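Local coordinates for protein cystalysin (Treponema denticola, PDB 1C7N) that is a member of the class I and II aminotransferase family, of pyridoxal-5'-phosphate fold type I, and binds pyridoxal-5'-phosphate covalently, at residues Y149-Q154 with R179-D184; D203-D208 with A235-F240; L327-F332 with I365-I370. All coordinates share one frame; numbering follows the deposited sequence.

Contact 1 of 3, residues Y149-Q154 with R179-D184. Unlike the reference sequence in segment 149-154: Q154 (reference Glu).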
loop_
_atom_site.group_PDB
_atom_site.type_symbol
_atom_site.label_atom_id
_atom_site.label_comp_id
_atom_site.label_asym_id
_atom_site.label_seq_id
_atom_site.Cartn_x
_atom_site.Cartn_y
_atom_site.Cartn_z
ATOM N N TYR A 149 12.029 33.118 1.234
ATOM C CA TYR A 149 13.030 32.068 1.388
ATOM C C TYR A 149 13.853 31.771 0.137
ATOM O O TYR A 149 13.311 31.620 -0.955
ATOM C CB TYR A 149 12.357 30.775 1.869
ATOM C CG TYR A 149 11.928 30.815 3.316
ATOM C CD1 TYR A 149 10.709 31.384 3.695
ATOM C CD2 TYR A 149 12.758 30.308 4.315
ATOM C CE1 TYR A 149 10.330 31.442 5.038
ATOM C CE2 TYR A 149 12.392 30.366 5.655
ATOM C CZ TYR A 149 11.181 30.930 6.011
ATOM O OH TYR A 149 10.830 30.975 7.336
ATOM N N THR A 150 15.168 31.674 0.318
ATOM C CA THR A 150 16.092 31.391 -0.777
ATOM C C THR A 150 17.140 30.355 -0.366
ATOM O O THR A 150 17.357 30.112 0.822
ATOM C CB THR A 150 16.816 32.676 -1.238
ATOM O OG1 THR A 150 17.396 33.329 -0.098
ATOM C CG2 THR A 150 15.838 33.619 -1.932
ATOM N N ILE A 151 17.791 29.762 -1.361
ATOM C CA ILE A 151 18.808 28.732 -1.149
ATOM C C ILE A 151 20.181 29.286 -0.767
ATOM O O ILE A 151 20.628 30.287 -1.320
ATOM C CB ILE A 151 18.989 27.884 -2.427
ATOM C CG1 ILE A 151 17.649 27.269 -2.846
ATOM C CG2 ILE A 151 20.034 26.809 -2.201
ATOM C CD1 ILE A 151 17.080 26.294 -1.856
ATOM N N ASP A 152 20.843 28.639 0.186
ATOM C CA ASP A 152 22.186 29.053 0.593
ATOM C C ASP A 152 23.129 28.252 -0.303
ATOM O O ASP A 152 23.593 27.178 0.077
ATOM C CB ASP A 152 22.456 28.697 2.055
ATOM C CG ASP A 152 23.797 29.217 2.543
ATOM O OD1 ASP A 152 24.695 29.433 1.697
ATOM O OD2 ASP A 152 23.961 29.394 3.771
ATOM N N PHE A 153 23.403 28.772 -1.494
ATOM C CA PHE A 153 24.255 28.067 -2.447
ATOM C C PHE A 153 25.692 27.814 -2.001
ATOM O O PHE A 153 26.240 26.743 -2.268
ATOM C CB PHE A 153 24.234 28.793 -3.792
ATOM C CG PHE A 153 22.866 28.869 -4.410
ATOM C CD1 PHE A 153 22.140 30.056 -4.387
ATOM C CD2 PHE A 153 22.294 27.745 -5.001
ATOM C CE1 PHE A 153 20.862 30.124 -4.943
ATOM C CE2 PHE A 153 21.017 27.801 -5.560
ATOM C CZ PHE A 153 20.299 28.994 -5.530
ATOM N N GLN A 154 26.305 28.780 -1.327
ATOM C CA GLN A 154 27.675 28.601 -0.861
ATOM C C GLN A 154 27.748 27.388 0.064
ATOM O O GLN A 154 28.611 26.522 -0.095
ATOM C CB GLN A 154 28.161 29.842 -0.109
ATOM C CG GLN A 154 28.083 31.134 -0.903
ATOM C CD GLN A 154 28.760 32.289 -0.187
ATOM O OE1 GLN A 154 28.501 32.538 0.993
ATOM N NE2 GLN A 154 29.630 33.001 -0.897
ATOM N N ARG A 179 7.472 27.853 -1.627
ATOM C CA ARG A 179 8.344 28.294 -2.717
ATOM C C ARG A 179 8.253 27.410 -3.960
ATOM O O ARG A 179 8.223 26.178 -3.865
ATOM C CB ARG A 179 9.815 28.320 -2.274
ATOM C CG ARG A 179 10.304 29.588 -1.560
ATOM C CD ARG A 179 10.028 30.862 -2.358
ATOM N NE ARG A 179 10.354 30.750 -3.775
ATOM C CZ ARG A 179 11.568 30.905 -4.295
ATOM N NH1 ARG A 179 12.603 31.187 -3.515
ATOM N NH2 ARG A 179 11.746 30.777 -5.604
ATOM N N VAL A 180 8.188 28.054 -5.121
ATOM C CA VAL A 180 8.190 27.363 -6.404
ATOM C C VAL A 180 9.514 27.850 -6.982
ATOM O O VAL A 180 9.644 29.007 -7.371
ATOM C CB VAL A 180 7.025 27.793 -7.316
ATOM C CG1 VAL A 180 7.275 27.299 -8.739
ATOM C CG2 VAL A 180 5.713 27.212 -6.794
ATOM N N TRP A 181 10.499 26.962 -7.008
ATOM C CA TRP A 181 11.846 27.299 -7.461
ATOM C C TRP A 181 11.999 27.859 -8.866
ATOM O O TRP A 181 11.499 27.293 -9.841
ATOM C CB TRP A 181 12.752 26.081 -7.273
ATOM C CG TRP A 181 12.684 25.557 -5.875
ATOM C CD1 TRP A 181 12.173 24.358 -5.468
ATOM C CD2 TRP A 181 13.105 26.240 -4.685
ATOM N NE1 TRP A 181 12.248 24.254 -4.098
ATOM C CE2 TRP A 181 12.818 25.398 -3.592
ATOM C CE3 TRP A 181 13.697 27.489 -4.437
ATOM C CZ2 TRP A 181 13.100 25.756 -2.269
ATOM C CZ3 TRP A 181 13.980 27.850 -3.119
ATOM C CH2 TRP A 181 13.680 26.984 -2.053
ATOM N N LYS A 182 12.705 28.982 -8.958
ATOM C CA LYS A 182 12.929 29.627 -10.245
ATOM C C LYS A 182 13.956 28.857 -11.065
ATOM O O LYS A 182 14.764 28.107 -10.518
ATOM C CB LYS A 182 13.397 31.074 -10.040
ATOM C CG LYS A 182 12.289 32.019 -9.585
ATOM C CD LYS A 182 12.717 33.477 -9.680
ATOM C CE LYS A 182 13.252 34.003 -8.364
ATOM N NZ LYS A 182 12.166 34.137 -7.348
ATOM N N LYS A 183 13.918 29.045 -12.379
ATOM C CA LYS A 183 14.839 28.358 -13.274
ATOM C C LYS A 183 16.306 28.625 -12.973
ATOM O O LYS A 183 17.135 27.719 -13.083
ATOM C CB LYS A 183 14.523 28.717 -14.729
ATOM C CG LYS A 183 13.498 27.777 -15.368
ATOM C CD LYS A 183 12.961 28.321 -16.685
ATOM C CE LYS A 183 12.372 27.202 -17.541
ATOM N NZ LYS A 183 11.346 26.387 -16.829
ATOM N N ASP A 184 16.636 29.851 -12.575
ATOM C CA ASP A 184 18.027 30.175 -12.272
ATOM C C ASP A 184 18.497 29.461 -11.013
ATOM O O ASP A 184 19.657 29.053 -10.917
ATOM C CB ASP A 184 18.213 31.681 -12.093
ATOM C CG ASP A 184 19.674 32.070 -12.010
ATOM O OD1 ASP A 184 19.973 33.190 -11.538
ATOM O OD2 ASP A 184 20.530 31.254 -12.428
#
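A buried arginine hands one N-H to a backbone carbonyl across this contact: R179 NH1 donates to Y149 O at 2.7 Å. The oxygen lies in the guanidinium plane and is met almost end-on, with a C=O...N angle of 169°, although the hydrogen bond is bent at the hydrogen (144°). With CG anti to the carbonyl carbon (chi1 -85°), R179 aims CG and CD at the same oxygen, CD at 3.6 Å from Y149 O, and bends at chi2 and chi3 bring NH1 round to it. The other end nitrogen, NH2, turns to its own segment and makes a longer bond to V180 O, 3.3 Å, arriving from above that carbonyl's plane. Over one face of the guanidinium lies CE3 of W181, offset toward the rim.

Beside this polar grip sits a small apolar one. I151 CD1 stands 3.5 Å from W181 CH2, and the two side chains cross at about a right angle. Isoleucine suits this place because it is apolar and its CG1-CD1 arm meets the CZ3-CH2 side of the indole, while W181 NE1 bonds to C171 O, a residue of the pyridoxal-5'-phosphate pocket.

The arginine charge is answered by two carboxylates, E323 at NE and E185 at NH2. Arginine fits such a site because its spread N-H groups can serve several acceptors at once; here they tie the end of strand 148-150 to the loop before helix 183-195, and the flanking acids probably keep the buried charge stable.

Contact 2 of 3, residues D203-D208 with A235-F240. With PLP (pyridoxal-5'-phosphate), chain I.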
loop_
_atom_site.group_PDB
_atom_site.type_symbol
_atom_site.label_atom_id
_atom_site.label_comp_id
_atom_site.label_asym_id
_atom_site.label_seq_id
_atom_site.Cartn_x
_atom_site.Cartn_y
_atom_site.Cartn_z
ATOM N N ASP A 203 11.239 15.643 -4.686
ATOM C CA ASP A 203 9.847 15.424 -4.301
ATOM C C ASP A 203 9.025 16.583 -4.852
ATOM O O ASP A 203 9.084 17.705 -4.343
ATOM C CB ASP A 203 9.728 15.351 -2.772
ATOM C CG ASP A 203 8.308 15.065 -2.293
ATOM O OD1 ASP A 203 8.138 14.741 -1.091
ATOM O OD2 ASP A 203 7.357 15.173 -3.101
ATOM N N GLU A 204 8.266 16.307 -5.907
ATOM C CA GLU A 204 7.456 17.336 -6.540
ATOM C C GLU A 204 5.973 16.972 -6.478
ATOM O O GLU A 204 5.220 17.205 -7.429
ATOM C CB GLU A 204 7.916 17.522 -7.995
ATOM C CG GLU A 204 9.448 17.484 -8.142
ATOM C CD GLU A 204 9.966 18.050 -9.456
ATOM O OE1 GLU A 204 9.189 18.154 -10.429
ATOM O OE2 GLU A 204 11.169 18.382 -9.520
ATOM N N ILE A 205 5.551 16.417 -5.344
ATOM C CA ILE A 205 4.159 16.019 -5.201
ATOM C C ILE A 205 3.201 17.199 -5.310
ATOM O O ILE A 205 2.052 17.026 -5.709
ATOM C CB ILE A 205 3.903 15.272 -3.873
ATOM C CG1 ILE A 205 2.526 14.607 -3.938
ATOM C CG2 ILE A 205 3.973 16.235 -2.696
ATOM C CD1 ILE A 205 2.218 13.704 -2.791
ATOM N N HIS A 206 3.674 18.397 -4.964
ATOM C CA HIS A 206 2.842 19.593 -5.045
ATOM C C HIS A 206 2.987 20.308 -6.386
ATOM O O HIS A 206 2.547 21.453 -6.516
ATOM C CB HIS A 206 3.225 20.612 -3.965
ATOM C CG HIS A 206 2.984 20.154 -2.560
ATOM N ND1 HIS A 206 3.948 19.517 -1.808
ATOM C CD2 HIS A 206 1.913 20.305 -1.748
ATOM C CE1 HIS A 206 3.482 19.304 -0.591
ATOM N NE2 HIS A 206 2.249 19.772 -0.528
ATOM N N PHE A 207 3.580 19.670 -7.391
ATOM C CA PHE A 207 3.780 20.412 -8.634
ATOM C C PHE A 207 2.563 20.822 -9.471
ATOM O O PHE A 207 2.718 21.571 -10.434
ATOM C CB PHE A 207 4.881 19.759 -9.515
ATOM C CG PHE A 207 4.480 18.483 -10.223
ATOM C CD1 PHE A 207 5.383 17.869 -11.092
ATOM C CD2 PHE A 207 3.235 17.898 -10.042
ATOM C CE1 PHE A 207 5.053 16.690 -11.772
ATOM C CE2 PHE A 207 2.895 16.718 -10.718
ATOM C CZ PHE A 207 3.806 16.118 -11.583
ATOM N N ASP A 208 1.361 20.377 -9.100
ATOM C CA ASP A 208 0.159 20.784 -9.836
ATOM C C ASP A 208 -0.559 21.898 -9.084
ATOM O O ASP A 208 -1.505 22.494 -9.602
ATOM C CB ASP A 208 -0.836 19.632 -10.008
ATOM C CG ASP A 208 -0.265 18.475 -10.787
ATOM O OD1 ASP A 208 0.316 18.707 -11.865
ATOM O OD2 ASP A 208 -0.412 17.326 -10.323
ATOM N N ALA A 235 2.766 12.266 -7.680
ATOM C CA ALA A 235 1.548 11.552 -7.341
ATOM C C ALA A 235 0.368 12.494 -7.517
ATOM O O ALA A 235 0.530 13.716 -7.516
ATOM C CB ALA A 235 1.610 11.048 -5.896
ATOM N N PRO A 236 -0.837 11.935 -7.689
ATOM C CA PRO A 236 -2.039 12.754 -7.861
ATOM C C PRO A 236 -2.727 13.051 -6.522
ATOM O O PRO A 236 -3.677 13.831 -6.474
ATOM C CB PRO A 236 -2.904 11.879 -8.763
ATOM C CG PRO A 236 -2.632 10.507 -8.191
ATOM C CD PRO A 236 -1.116 10.520 -8.011
ATOM N N SER A 237 -2.227 12.444 -5.443
ATOM C CA SER A 237 -2.814 12.595 -4.102
ATOM C C SER A 237 -3.001 14.004 -3.540
ATOM O O SER A 237 -4.092 14.341 -3.075
ATOM C CB SER A 237 -2.043 11.739 -3.084
ATOM O OG SER A 237 -0.648 11.955 -3.159
ATOM N N LYS A 238 -1.955 14.824 -3.538
ATOM C CA LYS A 238 -2.111 16.176 -3.019
ATOM C C LYS A 238 -2.994 16.995 -3.962
ATOM O O LYS A 238 -3.879 17.740 -3.525
ATOM C CB LYS A 238 -0.742 16.848 -2.858
ATOM C CG LYS A 238 -0.047 16.487 -1.553
ATOM C CD LYS A 238 -0.805 17.079 -0.361
ATOM C CE LYS A 238 -0.239 16.645 1.003
ATOM N NZ LYS A 238 1.185 16.333 0.878
ATOM N N THR A 239 -2.770 16.829 -5.259
ATOM C CA THR A 239 -3.533 17.558 -6.272
ATOM C C THR A 239 -5.046 17.342 -6.201
ATOM O O THR A 239 -5.819 18.301 -6.246
ATOM C CB THR A 239 -3.074 17.171 -7.693
ATOM O OG1 THR A 239 -1.646 17.262 -7.779
ATOM C CG2 THR A 239 -3.708 18.098 -8.737
ATOM N N PHE A 240 -5.472 16.086 -6.084
ATOM C CA PHE A 240 -6.902 15.780 -6.072
ATOM C C PHE A 240 -7.476 15.267 -4.749
ATOM O O PHE A 240 -8.563 14.678 -4.713
ATOM C CB PHE A 240 -7.207 14.791 -7.199
ATOM C CG PHE A 240 -6.767 15.276 -8.557
ATOM C CD1 PHE A 240 -5.538 14.896 -9.086
ATOM C CD2 PHE A 240 -7.573 16.144 -9.295
ATOM C CE1 PHE A 240 -5.117 15.374 -10.331
ATOM C CE2 PHE A 240 -7.160 16.627 -10.538
ATOM C CZ PHE A 240 -5.931 16.241 -11.056
HETATM N N1 PLP I . 5.925 14.958 0.252
HETATM C C2 PLP I . 5.531 16.237 0.689
HETATM C C2A PLP I . 6.575 17.325 0.518
HETATM C C3 PLP I . 4.147 16.366 1.152
HETATM O O3 PLP I . 3.872 17.570 1.657
HETATM C C4 PLP I . 3.282 15.247 1.093
HETATM C C4A PLP I . 1.869 15.356 1.453
HETATM C C5 PLP I . 3.825 13.953 0.570
HETATM C C6 PLP I . 5.132 13.839 0.191
HETATM C C5A PLP I . 2.786 12.906 0.181
HETATM O O4P PLP I . 2.784 11.633 0.692
HETATM P P PLP I . 1.638 10.692 0.023
HETATM O O1P PLP I . 1.602 9.560 0.945
HETATM O O2P PLP I . 2.110 10.291 -1.362
HETATM O O3P PLP I . 0.356 11.401 -0.036
HETATM O O HOH W 1 0.214 18.780 -6.888
HETATM O O HOH W 2 -0.172 15.385 -5.660
#
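I205 and K238 cross at about a right angle, with I205 CD1 3.8 Å from K238 CG. The isoleucine's CG1, anti to the backbone N (chi1 -167°), carries CD1 in among A235 CB, S237 OG and pyridoxal-5'-phosphate (PLP), while CG2 packs on the pyridine ring; a branched apolar side chain can thus touch both K238 and PLP. K238 bends at chi2 and chi4 to bring NZ to PLP C4A, a covalent bond of 1.3 Å, as in the family's internal aldimine. Its CG lies over one face of the H206 ring. D203 OD1 approaches PLP N1 to 2.6 Å, and D203 OD2 accepts from I205 N, an Asx turn that steadies the carboxylate.

Farther from PLP, T239 crosses D208 near-perpendicularly and donates from OG1 to the anti lone pair of D208 OD2, 2.8 Å. One water links I205 O and D208 N with T239 OG1; a second links I205 O with A235 O and T239 N.

The contact joins the turn after strand 199-203 to the short, weakly bonded helix around 237-240 beyond its neighbour, strand 230-234. Helix 69-83 meets F207, D208 and F240, helix 275-287 P236 and F240, and helix 289-313 T239 and F240.

Contact 3 of 3, residues L327-F332 with I365-I370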
loop_
_atom_site.group_PDB
_atom_site.type_symbol
_atom_site.label_atom_id
_atom_site.label_comp_id
_atom_site.label_asym_id
_atom_site.label_seq_id
_atom_site.Cartn_x
_atom_site.Cartn_y
_atom_site.Cartn_z
ATOM N N LEU A 327 -0.595 25.348 1.262
ATOM C CA LEU A 327 -0.145 25.506 2.646
ATOM C C LEU A 327 0.583 26.847 2.832
ATOM O O LEU A 327 1.687 27.041 2.326
ATOM C CB LEU A 327 0.776 24.336 3.000
ATOM C CG LEU A 327 0.167 22.948 2.729
ATOM C CD1 LEU A 327 1.235 21.865 2.794
ATOM C CD2 LEU A 327 -0.921 22.674 3.756
ATOM N N GLN A 328 -0.041 27.765 3.566
ATOM C CA GLN A 328 0.517 29.100 3.783
ATOM C C GLN A 328 1.355 29.202 5.058
ATOM O O GLN A 328 1.007 28.632 6.088
ATOM C CB GLN A 328 -0.632 30.122 3.787
ATOM C CG GLN A 328 -0.220 31.590 3.812
ATOM C CD GLN A 328 -1.391 32.504 3.474
ATOM O OE1 GLN A 328 -2.547 32.128 3.650
ATOM N NE2 GLN A 328 -1.094 33.715 2.999
ATOM N N TRP A 329 2.455 29.940 4.970
ATOM C CA TRP A 329 3.407 30.097 6.072
ATOM C C TRP A 329 3.180 31.431 6.777
ATOM O O TRP A 329 3.494 32.484 6.228
ATOM C CB TRP A 329 4.825 30.031 5.491
ATOM C CG TRP A 329 5.956 29.682 6.439
ATOM C CD1 TRP A 329 7.147 30.343 6.552
ATOM C CD2 TRP A 329 6.063 28.522 7.286
ATOM N NE1 TRP A 329 7.991 29.667 7.402
ATOM C CE2 TRP A 329 7.354 28.549 7.867
ATOM C CE3 TRP A 329 5.201 27.465 7.604
ATOM C CZ2 TRP A 329 7.802 27.556 8.749
ATOM C CZ3 TRP A 329 5.647 26.479 8.480
ATOM C CH2 TRP A 329 6.938 26.533 9.041
ATOM N N ILE A 330 2.645 31.374 7.994
ATOM C CA ILE A 330 2.354 32.578 8.764
ATOM C C ILE A 330 3.402 32.847 9.836
ATOM O O ILE A 330 3.675 32.002 10.685
ATOM C CB ILE A 330 0.975 32.479 9.440
ATOM C CG1 ILE A 330 -0.085 32.098 8.402
ATOM C CG2 ILE A 330 0.606 33.822 10.063
ATOM C CD1 ILE A 330 -1.422 31.758 8.993
ATOM N N ASP A 331 3.963 34.050 9.799
ATOM C CA ASP A 331 4.995 34.472 10.739
ATOM C C ASP A 331 4.407 35.129 11.990
ATOM O O ASP A 331 3.996 36.288 11.957
ATOM C CB ASP A 331 5.940 35.437 10.020
ATOM C CG ASP A 331 7.045 35.960 10.911
ATOM O OD1 ASP A 331 7.141 35.536 12.082
ATOM O OD2 ASP A 331 7.826 36.802 10.424
ATOM N N PHE A 332 4.374 34.381 13.092
ATOM C CA PHE A 332 3.839 34.885 14.360
ATOM C C PHE A 332 4.937 35.338 15.321
ATOM O O PHE A 332 4.661 35.645 16.477
ATOM C CB PHE A 332 3.020 33.805 15.080
ATOM C CG PHE A 332 1.615 33.635 14.564
ATOM C CD1 PHE A 332 1.356 32.847 13.448
ATOM C CD2 PHE A 332 0.540 34.231 15.229
ATOM C CE1 PHE A 332 0.043 32.649 13.004
ATOM C CE2 PHE A 332 -0.774 34.039 14.794
ATOM C CZ PHE A 332 -1.022 33.245 13.679
ATOM N N ILE A 365 10.368 27.643 13.912
ATOM C CA ILE A 365 9.967 28.140 15.224
ATOM C C ILE A 365 9.436 29.559 15.089
ATOM O O ILE A 365 10.112 30.431 14.540
ATOM C CB ILE A 365 11.155 28.131 16.213
ATOM C CG1 ILE A 365 11.548 26.682 16.524
ATOM C CG2 ILE A 365 10.779 28.894 17.493
ATOM C CD1 ILE A 365 12.728 26.536 17.470
ATOM N N GLY A 366 8.229 29.785 15.596
ATOM C CA GLY A 366 7.630 31.104 15.507
ATOM C C GLY A 366 6.642 31.204 14.357
ATOM O O GLY A 366 5.872 32.163 14.277
ATOM N N PHE A 367 6.659 30.213 13.466
ATOM C CA PHE A 367 5.750 30.203 12.318
ATOM C C PHE A 367 4.608 29.207 12.509
ATOM O O PHE A 367 4.646 28.356 13.400
ATOM C CB PHE A 367 6.494 29.833 11.022
ATOM C CG PHE A 367 7.516 30.846 10.576
ATOM C CD1 PHE A 367 8.783 30.886 11.153
ATOM C CD2 PHE A 367 7.214 31.750 9.556
ATOM C CE1 PHE A 367 9.738 31.811 10.718
ATOM C CE2 PHE A 367 8.153 32.675 9.116
ATOM C CZ PHE A 367 9.421 32.707 9.698
ATOM N N GLU A 368 3.597 29.327 11.649
ATOM C CA GLU A 368 2.436 28.450 11.659
ATOM C C GLU A 368 2.064 28.138 10.216
ATOM O O GLU A 368 2.025 29.036 9.375
ATOM C CB GLU A 368 1.242 29.129 12.337
ATOM C CG GLU A 368 1.420 29.413 13.817
ATOM C CD GLU A 368 1.421 28.160 14.673
ATOM O OE1 GLU A 368 1.564 28.301 15.906
ATOM O OE2 GLU A 368 1.277 27.042 14.123
ATOM N N ARG A 369 1.789 26.871 9.924
ATOM C CA ARG A 369 1.402 26.482 8.570
ATOM C C ARG A 369 -0.104 26.257 8.557
ATOM O O ARG A 369 -0.612 25.411 9.292
ATOM C CB ARG A 369 2.111 25.188 8.153
ATOM C CG ARG A 369 2.001 24.873 6.661
ATOM C CD ARG A 369 2.429 23.445 6.348
ATOM N NE ARG A 369 1.374 22.488 6.659
ATOM C CZ ARG A 369 1.433 21.185 6.383
ATOM N NH1 ARG A 369 2.505 20.667 5.787
ATOM N NH2 ARG A 369 0.411 20.401 6.694
ATOM N N ILE A 370 -0.814 27.010 7.720
ATOM C CA ILE A 370 -2.264 26.888 7.633
ATOM C C ILE A 370 -2.690 26.182 6.347
ATOM O O ILE A 370 -2.187 26.492 5.265
ATOM C CB ILE A 370 -2.941 28.286 7.710
ATOM C CG1 ILE A 370 -4.454 28.118 7.886
ATOM C CG2 ILE A 370 -2.623 29.105 6.460
ATOM C CD1 ILE A 370 -5.217 29.421 7.927
#
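The F367 ring lies between two partners: W329 NE1, hydrogen-bonded to Y149 OH, sits over one face, and D331 OD1 over the opposite face, toward the rim; the carboxylate also pairs with R333. The indole's five-membered ring and the phenyl form an offset stack, with centroids 4.2 Å apart and planes 9° from parallel. W329 CG is anti to the backbone N (chi1 -159°) and F367 CG anti to the carbonyl carbon, which brings these flat rings, suited to overlapping between strands, over one another. F367 CB continues the overlap, 3.7 Å from the centroid of the indole's six-membered ring in a CH-pi contact, while R369 CB meets the indole edge. The methyl CD1 of L327 lies on the R369 guanidinium face, leaving its N-H groups to hydrogen bonds with N175 OD1 and S37 O and a salt bridge to D355.

On the other face of the sheet, Q328 and I370 lie side by side, CB to CG2 at 3.5 Å, and I330 CD1 packs on I370 CG2. F332 CD1 meets the aliphatic CG of E368 at 3.5 Å.

Between the two faces runs an antiparallel ladder, Q328-I370 and I330-E368 being hydrogen-bonded pairs, with F332 N to G366 O closing its end. G366 has a positive phi, readily adopted by glycine. Strand 367-371 lies between 327-331 and 355-356; helices 289-313 and 339-350 pack on the face bearing I330 and E368.

Overall arrangement
All three contacts are largely buried, but contact 2 lies deepest, about 7 Å from the chain centre to its own centre, against about 17 Å for contact 1 and 15 Å for contact 3. Contact 2 joins loop ends of the large sheet around pyridoxal-5'-phosphate, using a covalent lysine and bridging waters. Contact 1 is small and rests on an arginine-to-carbonyl hydrogen bond and one isoleucine-tryptophan packing contact, whereas contact 3 is a regular strand pairing with stacked rings in a separate three-stranded sheet. Contacts 1 and 3 meet where W329 NE1 probably donates a hydrogen bond to Y149 OH; contacts 2 and 3 touch lightly through H206 and L327. Contacts 1 and 2 do not touch.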